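Local coordinates for general secretion pathway protein D (Pseudomonas aeruginosa, PDB 4E9J) that forms the outer-membrane channel of the type II secretion system, through which exoproteins such as elastase are exported, and is represented here by its periplasmic N-terminal domains, at the interface of chains A and B. Residues are numbered along the deposited sequence; one frame, centred on the assembly and turned at random. Chains: chain A/B, General secretion pathway protein D.

The interface of chains A and B. Residues chain A 51, 94-95; chain B 85-86.
The guanidinium plane of A:Arg51 meets B:Ala86 at its edge, where the methyl CB lies in the plane, while A:Pro95 of the same chain as the arginine partly overlies one face, its ring carbon CG 4.0 Å above the plane and displaced toward the rim. All five residues belong to the N0 domain of the secretin GspD family, and they illustrate how a long basic side chain can reach across to a main-chain carbonyl on a neighbouring copy, a contact that depends little on which side chain that residue carries. This patch, 130 Å² of hidden surface, is part of an A-B interface without exact two-fold symmetry, and it may not recur in the 15-subunit channel. The acceptor is the carbonyl of B:Ala86 in strand 82-87: A:Arg51 NH1 donates to its O at 2.9 Å, with 148° at the hydrogen. The donor stands well above the carbonyl plane, and the oxygen is tilted modestly from the guanidinium plane. A:Arg51 NH2 adds a weak hydrogen bond to B:Ala86 O at 3.3 Å. The chain of A:Arg51 is extended at chi2 and bends at chi3 (-75°), which turns the guanidinium toward chain B. Beside these polar contacts the two valine side chains cross at about a right angle, A:Val94 CG2 lying 3.9 Å from B:Val85 CG2. B:Val85 points its CG1 methyl, which lies opposite the backbone N (chi1 -174°), toward A:Arg51 NH2, 3.7 Å away, and toward the carbonyl oxygen of A:Pro95.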
# COMPACT_ATOMS: atom_id res chain seq x y z
N ARG A 51 1.57 -18.99 21.74
CA ARG A 51 1.54 -17.53 21.95
C ARG A 51 0.38 -16.82 21.23
O ARG A 51 0.18 -15.63 21.50
CB ARG A 51 2.86 -16.88 21.49
CG ARG A 51 4.10 -17.27 22.26
CD ARG A 51 5.33 -16.82 21.52
NE ARG A 51 5.61 -17.69 20.37
CZ ARG A 51 6.63 -17.54 19.52
NH1 ARG A 51 7.50 -16.54 19.68
NH2 ARG A 51 6.80 -18.39 18.52
N VAL A 94 1.30 -18.30 13.56
CA VAL A 94 2.38 -17.83 14.42
C VAL A 94 2.41 -16.31 14.58
O VAL A 94 2.06 -15.60 13.64
CB VAL A 94 3.75 -18.31 13.86
CG1 VAL A 94 3.98 -19.78 14.13
CG2 VAL A 94 3.89 -18.01 12.37
N PRO A 95 2.92 -15.76 15.71
CA PRO A 95 3.05 -14.29 15.79
C PRO A 95 4.07 -13.77 14.78
O PRO A 95 5.08 -14.42 14.52
CB PRO A 95 3.45 -14.03 17.25
CG PRO A 95 3.37 -15.34 17.94
CD PRO A 95 3.45 -16.41 16.92
N VAL B 85 10.36 -16.26 12.61
CA VAL B 85 9.53 -16.31 13.82
C VAL B 85 10.41 -16.38 15.06
O VAL B 85 11.21 -17.31 15.17
CB VAL B 85 8.57 -17.54 13.78
CG1 VAL B 85 7.60 -17.51 14.97
CG2 VAL B 85 7.79 -17.59 12.46
N ALA B 86 10.20 -15.44 16.01
CA ALA B 86 10.94 -15.36 17.29
C ALA B 86 10.89 -16.67 18.05
O ALA B 86 9.83 -17.29 18.10
CB ALA B 86 10.36 -14.24 18.16